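Local coordinates for TENA/THI-4 protein (Shewanella denitrificans OS217, PDB 3DDE), which is of unknown function but has a heme oxygenase-like fold and may have oxidoreductase activity, at residues Thr16-Ile21 with Asn205-Thr210; Pro110-Glu115 with Leu214-Lys219. All coordinates share one frame; numbering follows the deposited sequence.

Both contacts use the long helix 193-223, in an all-helical chain with a heme oxygenase-like fold. Interaction 1 lays helix 7-24 along it through apolar side chains. Interaction 2, further toward its C-terminal end, joins it to the start of helix 112-126 through a carboxylate. Helix 193-223 thus gathers an N-terminal helix and a central one. Their centres lie about 15 Å apart. They also touch: CG2 of Ile21 packs on CD1 of Leu214 at 3.9 Å. The segments of the two contacts alternate along the chain. Both contacts reach the second subunit, and Asn205 packs on Pro112 across that interface. No active site is established for this protein.

Interaction 1 (Thr16-Ile21 with Asn205-Thr210); sequences TMWDSI and NSLVLT
The carbonyl oxygen of Ser206 is gripped by two donors, both from Thr210. The backbone N of Thr210 makes the helical bond, and Thr210 OG1 adds a second at 2.6 Å from Ser206 O. The hydroxyl comes from above the carbonyl plane, 28° out of it. Ser206 OG bonds Val202 O and also Trp139 NE1, which ties helix 193-223 to helix 134-141. No hydrogen bond crosses between 16-21 and 205-210.

The two segments run nearly parallel, at 11°, with axes 11.1 Å apart. This is near-parallel helix packing within the heme oxygenase-like fold, joining helix 7-24 to helix 193-223. Leu207 is the central residue. Its CG lies anti to the backbone N (chi1 -176°), which points the branches toward helix 7-24. The branches divide: CD2 meets CE and CB of Met17, while CD1 meets Trp18 and Ile21. Met17, a selenomethionine, comes tip to tip with Leu207. Its chain is extended at chi2 and bends at chi3, bringing Met17 CE to 3.5 Å from Leu207 CB. Met17 CE also touches Val208 CG2 at 3.7 Å. Leu207 CD1 sits over one face of the Trp18 indole, 4.1 Å from the centroid of the six-membered ring, in a CH-pi contact displaced toward CZ2. Ile21 CD1 approaches the same face near its rim and meets Leu207 CD1 at 3.8 Å.

Tyr146 stacks with Trp18, and Trp139 packs on Leu207. Asn205 ND2 bonds Thr116 OG1 of the second subunit. Between these two segments the join therefore rests on shape and dispersion, with Trp18 giving the aromatic face.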
ATOM      1  N   THR A  16     -23.431 -15.195  21.916  1.00 51.99           N
ATOM      2  CA  THR A  16     -22.834 -15.019  23.237  1.00 52.14           C
ATOM      3  C   THR A  16     -22.258 -13.613  23.383  1.00 51.91           C
ATOM      4  O   THR A  16     -22.389 -12.993  24.434  1.00 52.30           O
ATOM      5  CB  THR A  16     -21.733 -16.070  23.499  1.00 52.50           C
ATOM      6  OG1 THR A  16     -22.336 -17.360  23.649  1.00 52.56           O
ATOM      7  CG2 THR A  16     -20.972 -15.757  24.767  1.00 53.14           C
HETATM    8  N   MSE A  17     -21.625 -13.112  22.329  1.00 51.88           N
HETATM    9  CA  MSE A  17     -21.040 -11.764  22.344  1.00 51.64           C
HETATM   10  C   MSE A  17     -22.079 -10.644  22.405  1.00 52.21           C
HETATM   11  O   MSE A  17     -21.888  -9.686  23.154  1.00 52.79           O
HETATM   12  CB  MSE A  17     -20.120 -11.556  21.143  1.00 51.29           C
HETATM   13  CG  MSE A  17     -18.864 -12.390  21.239  1.00 51.05           C
HETATM   14 SE   MSE A  17     -17.717 -12.152  19.744  0.75 50.47          SE
HETATM   15  CE  MSE A  17     -17.233 -10.327  19.959  1.00 49.62           C
ATOM     16  N   TRP A  18     -23.149 -10.743  21.615  1.00 52.41           N
ATOM     17  CA  TRP A  18     -24.224  -9.733  21.658  1.00 52.95           C
ATOM     18  C   TRP A  18     -24.872  -9.684  23.044  1.00 52.68           C
ATOM     19  O   TRP A  18     -25.132  -8.609  23.593  1.00 52.62           O
ATOM     20  CB  TRP A  18     -25.287  -9.980  20.582  1.00 53.88           C
ATOM     21  CG  TRP A  18     -24.889  -9.478  19.241  1.00 54.28           C
ATOM     22  CD1 TRP A  18     -24.657 -10.216  18.118  1.00 54.46           C
ATOM     23  CD2 TRP A  18     -24.653  -8.111  18.881  1.00 54.35           C
ATOM     24  NE1 TRP A  18     -24.300  -9.390  17.074  1.00 54.52           N
ATOM     25  CE2 TRP A  18     -24.292  -8.093  17.517  1.00 54.48           C
ATOM     26  CE3 TRP A  18     -24.722  -6.897  19.578  1.00 54.58           C
ATOM     27  CZ2 TRP A  18     -23.996  -6.906  16.835  1.00 54.50           C
ATOM     28  CZ3 TRP A  18     -24.426  -5.717  18.901  1.00 54.58           C
ATOM     29  CH2 TRP A  18     -24.071  -5.730  17.544  1.00 54.40           C
ATOM     30  N   ASP A  19     -25.119 -10.853  23.611  1.00 52.47           N
ATOM     31  CA  ASP A  19     -25.693 -10.938  24.944  1.00 52.85           C
ATOM     32  C   ASP A  19     -24.899 -10.087  25.945  1.00 52.82           C
ATOM     33  O   ASP A  19     -25.464  -9.350  26.754  1.00 53.22           O
ATOM     34  CB  ASP A  19     -25.701 -12.393  25.403  1.00 53.32           C
ATOM     35  CG  ASP A  19     -26.238 -12.553  26.801  1.00 53.84           C
ATOM     36  OD1 ASP A  19     -27.133 -11.770  27.189  1.00 54.09           O
ATOM     37  OD2 ASP A  19     -25.766 -13.468  27.502  1.00 54.42           O
ATOM     38  N   SER A  20     -23.585 -10.206  25.884  1.00 52.86           N
ATOM     39  CA  SER A  20     -22.704  -9.456  26.755  1.00 53.40           C
ATOM     40  C   SER A  20     -22.757  -7.953  26.469  1.00 52.75           C
ATOM     41  O   SER A  20     -22.880  -7.148  27.393  1.00 53.03           O
ATOM     42  CB  SER A  20     -21.277  -9.977  26.589  1.00 54.61           C
ATOM     43  OG  SER A  20     -20.355  -9.126  27.233  1.00 56.31           O
ATOM     44  N   ILE A  21     -22.665  -7.590  25.193  1.00 52.63           N
ATOM     45  CA  ILE A  21     -22.696  -6.191  24.751  1.00 52.58           C
ATOM     46  C   ILE A  21     -23.993  -5.488  25.158  1.00 53.41           C
ATOM     47  O   ILE A  21     -23.961  -4.361  25.663  1.00 54.46           O
ATOM     48  CB  ILE A  21     -22.529  -6.100  23.209  1.00 52.78           C
ATOM     49  CG1 ILE A  21     -21.140  -6.587  22.781  1.00 52.84           C
ATOM     50  CG2 ILE A  21     -22.720  -4.661  22.713  1.00 52.68           C
ATOM     51  CD1 ILE A  21     -20.994  -6.790  21.264  1.00 52.45           C
ATOM     52  N   ASN A 205     -12.920  -9.935  17.008  1.00 51.37           N
ATOM     53  CA  ASN A 205     -12.276  -8.667  17.303  1.00 50.75           C
ATOM     54  C   ASN A 205     -13.000  -7.519  16.662  1.00 50.74           C
ATOM     55  O   ASN A 205     -13.144  -6.477  17.275  1.00 51.97           O
ATOM     56  CB  ASN A 205     -10.770  -8.669  16.970  1.00 50.62           C
ATOM     57  CG  ASN A 205     -10.011  -7.561  17.707  1.00 51.09           C
ATOM     58  OD1 ASN A 205     -10.036  -7.492  18.951  1.00 52.02           O
ATOM     59  ND2 ASN A 205      -9.328  -6.695  16.956  1.00 50.61           N
ATOM     60  N   SER A 206     -13.484  -7.685  15.441  1.00 51.39           N
ATOM     61  CA  SER A 206     -14.236  -6.599  14.796  1.00 50.89           C
ATOM     62  C   SER A 206     -15.484  -6.233  15.623  1.00 50.96           C
ATOM     63  O   SER A 206     -15.845  -5.064  15.699  1.00 51.72           O
ATOM     64  CB  SER A 206     -14.591  -6.936  13.337  1.00 50.63           C
ATOM     65  OG  SER A 206     -15.339  -8.138  13.247  1.00 51.11           O
ATOM     66  N   LEU A 207     -16.123  -7.220  16.252  1.00 51.04           N
ATOM     67  CA  LEU A 207     -17.312  -6.988  17.075  1.00 50.77           C
ATOM     68  C   LEU A 207     -16.920  -6.376  18.424  1.00 50.39           C
ATOM     69  O   LEU A 207     -17.587  -5.475  18.905  1.00 49.94           O
ATOM     70  CB  LEU A 207     -18.111  -8.291  17.233  1.00 50.65           C
ATOM     71  CG  LEU A 207     -19.452  -8.254  17.983  1.00 50.65           C
ATOM     72  CD1 LEU A 207     -20.330  -7.114  17.540  1.00 50.18           C
ATOM     73  CD2 LEU A 207     -20.184  -9.580  17.837  1.00 50.58           C
ATOM     74  N   VAL A 208     -15.832  -6.861  19.023  1.00 50.52           N
ATOM     75  CA  VAL A 208     -15.286  -6.251  20.249  1.00 49.92           C
ATOM     76  C   VAL A 208     -14.975  -4.758  20.002  1.00 50.16           C
ATOM     77  O   VAL A 208     -15.322  -3.877  20.800  1.00 49.21           O
ATOM     78  CB  VAL A 208     -13.995  -6.991  20.716  1.00 50.29           C
ATOM     79  CG1 VAL A 208     -13.228  -6.170  21.778  1.00 49.81           C
ATOM     80  CG2 VAL A 208     -14.343  -8.402  21.237  1.00 48.38           C
ATOM     81  N   LEU A 209     -14.342  -4.474  18.867  1.00 50.58           N
ATOM     82  CA  LEU A 209     -13.981  -3.094  18.531  1.00 50.52           C
ATOM     83  C   LEU A 209     -15.195  -2.213  18.211  1.00 50.62           C
ATOM     84  O   LEU A 209     -15.200  -1.025  18.534  1.00 49.96           O
ATOM     85  CB  LEU A 209     -12.971  -3.075  17.389  1.00 50.95           C
ATOM     86  CG  LEU A 209     -11.580  -3.629  17.682  1.00 50.06           C
ATOM     87  CD1 LEU A 209     -10.697  -3.315  16.496  1.00 48.66           C
ATOM     88  CD2 LEU A 209     -10.956  -3.069  18.988  1.00 49.15           C
ATOM     89  N   THR A 210     -16.217  -2.798  17.587  1.00 50.25           N
ATOM     90  CA  THR A 210     -17.449  -2.083  17.303  1.00 50.48           C
ATOM     91  C   THR A 210     -18.162  -1.751  18.629  1.00 50.58           C
ATOM     92  O   THR A 210     -18.706  -0.679  18.777  1.00 50.23           O
ATOM     93  CB  THR A 210     -18.383  -2.883  16.361  1.00 50.43           C
ATOM     94  OG1 THR A 210     -17.673  -3.242  15.168  1.00 49.19           O
ATOM     95  CG2 THR A 210     -19.615  -2.059  15.971  1.00 48.62           C
TER

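Interaction 2 (Pro110-Glu115 with Leu214-Lys219)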
ATOM      1  N   PRO A 110     -13.387  11.154  13.390  1.00 51.45           N
ATOM      2  CA  PRO A 110     -13.963  10.036  14.116  1.00 51.19           C
ATOM      3  C   PRO A 110     -13.491   9.967  15.566  1.00 51.03           C
ATOM      4  O   PRO A 110     -12.434  10.501  15.901  1.00 51.63           O
ATOM      5  CB  PRO A 110     -13.469   8.796  13.345  1.00 51.03           C
ATOM      6  CG  PRO A 110     -13.048   9.283  12.037  1.00 51.64           C
ATOM      7  CD  PRO A 110     -12.597  10.702  12.228  1.00 51.84           C
ATOM      8  N   LEU A 111     -14.279   9.331  16.421  1.00 50.23           N
ATOM      9  CA  LEU A 111     -13.860   9.126  17.803  1.00 49.93           C
ATOM     10  C   LEU A 111     -12.731   8.059  17.801  1.00 50.07           C
ATOM     11  O   LEU A 111     -12.613   7.261  16.856  1.00 49.57           O
ATOM     12  CB  LEU A 111     -15.052   8.742  18.711  1.00 48.67           C
ATOM     13  CG  LEU A 111     -16.144   9.816  18.974  1.00 47.64           C
ATOM     14  CD1 LEU A 111     -17.331   9.269  19.785  1.00 45.70           C
ATOM     15  CD2 LEU A 111     -15.553  11.027  19.656  1.00 46.40           C
ATOM     16  N   PRO A 112     -11.891   8.035  18.855  1.00 50.25           N
ATOM     17  CA  PRO A 112     -10.766   7.074  18.858  1.00 50.14           C
ATOM     18  C   PRO A 112     -11.150   5.607  18.655  1.00 49.91           C
ATOM     19  O   PRO A 112     -10.451   4.885  17.939  1.00 49.83           O
ATOM     20  CB  PRO A 112     -10.123   7.298  20.214  1.00 49.73           C
ATOM     21  CG  PRO A 112     -10.523   8.728  20.565  1.00 49.96           C
ATOM     22  CD  PRO A 112     -11.905   8.848  20.077  1.00 49.45           C
ATOM     23  N   ALA A 113     -12.253   5.170  19.244  1.00 49.52           N
ATOM     24  CA  ALA A 113     -12.687   3.784  19.087  1.00 49.47           C
ATOM     25  C   ALA A 113     -13.043   3.477  17.625  1.00 49.35           C
ATOM     26  O   ALA A 113     -12.811   2.380  17.142  1.00 49.25           O
ATOM     27  CB  ALA A 113     -13.891   3.482  20.036  1.00 48.14           C
ATOM     28  N   THR A 114     -13.600   4.462  16.928  1.00 49.90           N
ATOM     29  CA  THR A 114     -14.018   4.307  15.535  1.00 49.57           C
ATOM     30  C   THR A 114     -12.783   4.280  14.628  1.00 50.02           C
ATOM     31  O   THR A 114     -12.695   3.468  13.711  1.00 49.78           O
ATOM     32  CB  THR A 114     -14.976   5.459  15.135  1.00 48.80           C
ATOM     33  OG1 THR A 114     -15.996   5.576  16.133  1.00 48.26           O
ATOM     34  CG2 THR A 114     -15.605   5.225  13.760  1.00 46.68           C
ATOM     35  N   GLU A 115     -11.856   5.196  14.876  1.00 50.37           N
ATOM     36  CA  GLU A 115     -10.592   5.229  14.159  1.00 50.83           C
ATOM     37  C   GLU A 115      -9.873   3.875  14.333  1.00 50.40           C
ATOM     38  O   GLU A 115      -9.266   3.363  13.379  1.00 49.24           O
ATOM     39  CB  GLU A 115      -9.700   6.347  14.716  1.00 51.91           C
ATOM     40  CG  GLU A 115      -8.583   6.795  13.774  1.00 53.49           C
ATOM     41  CD  GLU A 115      -9.147   7.515  12.569  1.00 54.27           C
ATOM     42  OE1 GLU A 115      -9.881   8.515  12.728  1.00 55.84           O
ATOM     43  OE2 GLU A 115      -8.880   7.079  11.458  1.00 55.76           O
ATOM     44  N   LEU A 214     -19.636   2.192  21.039  1.00 51.13           N
ATOM     45  CA  LEU A 214     -20.763   2.494  21.931  1.00 51.06           C
ATOM     46  C   LEU A 214     -20.304   3.174  23.241  1.00 50.90           C
ATOM     47  O   LEU A 214     -20.975   4.075  23.759  1.00 50.49           O
ATOM     48  CB  LEU A 214     -21.510   1.207  22.271  1.00 51.20           C
ATOM     49  CG  LEU A 214     -22.270   0.490  21.156  1.00 51.51           C
ATOM     50  CD1 LEU A 214     -22.791  -0.883  21.625  1.00 51.18           C
ATOM     51  CD2 LEU A 214     -23.408   1.369  20.695  1.00 51.41           C
ATOM     52  N   ASP A 215     -19.157   2.733  23.761  1.00 50.97           N
ATOM     53  CA  ASP A 215     -18.542   3.297  24.968  1.00 50.87           C
ATOM     54  C   ASP A 215     -18.046   4.725  24.725  1.00 50.16           C
ATOM     55  O   ASP A 215     -18.221   5.601  25.565  1.00 49.95           O
ATOM     56  CB  ASP A 215     -17.365   2.427  25.438  1.00 52.11           C
ATOM     57  CG  ASP A 215     -17.766   0.991  25.732  1.00 53.09           C
ATOM     58  OD1 ASP A 215     -18.951   0.752  26.078  1.00 54.22           O
ATOM     59  OD2 ASP A 215     -16.880   0.102  25.626  1.00 54.36           O
ATOM     60  N   ASP A 216     -17.398   4.961  23.592  1.00 50.17           N
ATOM     61  CA  ASP A 216     -16.975   6.327  23.239  1.00 50.92           C
ATOM     62  C   ASP A 216     -18.172   7.228  23.004  1.00 50.41           C
ATOM     63  O   ASP A 216     -18.186   8.382  23.442  1.00 50.69           O
ATOM     64  CB  ASP A 216     -16.083   6.357  21.987  1.00 51.17           C
ATOM     65  CG  ASP A 216     -14.639   6.104  22.297  1.00 50.94           C
ATOM     66  OD1 ASP A 216     -14.340   5.735  23.441  1.00 51.29           O
ATOM     67  OD2 ASP A 216     -13.806   6.277  21.394  1.00 50.75           O
ATOM     68  N   VAL A 217     -19.174   6.700  22.311  1.00 50.27           N
ATOM     69  CA  VAL A 217     -20.409   7.472  22.059  1.00 50.60           C
ATOM     70  C   VAL A 217     -21.059   7.895  23.381  1.00 51.06           C
ATOM     71  O   VAL A 217     -21.465   9.053  23.537  1.00 51.45           O
ATOM     72  CB  VAL A 217     -21.432   6.686  21.184  1.00 49.85           C
ATOM     73  CG1 VAL A 217     -22.780   7.426  21.095  1.00 50.10           C
ATOM     74  CG2 VAL A 217     -20.866   6.444  19.814  1.00 49.02           C
ATOM     75  N   TRP A 218     -21.140   6.964  24.334  1.00 51.76           N
ATOM     76  CA  TRP A 218     -21.754   7.246  25.642  1.00 51.68           C
ATOM     77  C   TRP A 218     -20.953   8.293  26.440  1.00 51.85           C
ATOM     78  O   TRP A 218     -21.528   9.269  26.934  1.00 52.18           O
ATOM     79  CB  TRP A 218     -21.931   5.941  26.435  1.00 52.36           C
ATOM     80  CG  TRP A 218     -22.689   6.080  27.724  1.00 52.28           C
ATOM     81  CD1 TRP A 218     -22.228   5.814  28.980  1.00 52.55           C
ATOM     82  CD2 TRP A 218     -24.036   6.539  27.881  1.00 52.46           C
ATOM     83  NE1 TRP A 218     -23.215   6.064  29.911  1.00 52.97           N
ATOM     84  CE2 TRP A 218     -24.333   6.516  29.259  1.00 52.62           C
ATOM     85  CE3 TRP A 218     -25.025   6.961  26.989  1.00 52.51           C
ATOM     86  CZ2 TRP A 218     -25.570   6.897  29.764  1.00 52.57           C
ATOM     87  CZ3 TRP A 218     -26.259   7.344  27.495  1.00 52.73           C
ATOM     88  CH2 TRP A 218     -26.518   7.310  28.870  1.00 52.51           C
ATOM     89  N   LYS A 219     -19.638   8.106  26.545  1.00 51.30           N
ATOM     90  CA  LYS A 219     -18.766   9.056  27.253  1.00 51.53           C
ATOM     91  C   LYS A 219     -18.931  10.495  26.704  1.00 52.01           C
ATOM     92  O   LYS A 219     -19.126  11.434  27.472  1.00 51.49           O
ATOM     93  CB  LYS A 219     -17.304   8.571  27.173  1.00 52.37           C
ATOM     94  CG  LYS A 219     -16.248   9.511  27.741  1.00 52.26           C
TER
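Asp216 has CG anti to its carbonyl carbon (chi1 -85°), and a small chi2 turns OD2 to the start of helix 112-126. Leu111 also has CG anti to the carbonyl carbon. Its chain is then extended at chi2, so CD1 reaches the backbone of helix 193-223. The two side chains slide past each other in opposite directions.

Asp216 OD2 accepts a hydrogen bond from the backbone N of Ala113, 2.9 Å away. The bond is moderately straight, with an N-H...O angle of 153°. The donor meets OD2 from above the carboxylate plane, 31° out of it. Ala113 stands in the first turn of the helix, just after Pro112, and Leu111 is the N-cap residue. A side-chain carboxylate from a helix far along the chain thus takes up an N-H of the N-terminal turn, beside the N-cap. It links helix 193-223 to helix 112-126 within the helical fold.

Apolar atoms close round the same oxygen. Pro112 crosses Asp216 obliquely and brings its CD to 3.5 Å from Asp216 OD2. Ala113 CB lies 3.1 Å from Asp216 OD2, a close approach beside the bonded N. Leu111 CB, 3.9 Å from Asp216 OD2, also lies near this oxygen. Leu111 CD1 sits 3.9 Å from Asp216 CB and 4.0 Å from Val217 N. Leu111 is itself buried, and Val217 continues the packing to Phe27 and Ile43.

A second carboxylate serves the same helix start: Glu47 OE1 accepts from Leu111 N and bonds Thr114 OG1. Pro112 packs on Asn205 of the second subunit, which places this turn at the interface. The negative charge of Asp216 lies near the positive end of the helix 112-126 dipole. That setting would favour the ionised carboxylate and probably lower its pKa.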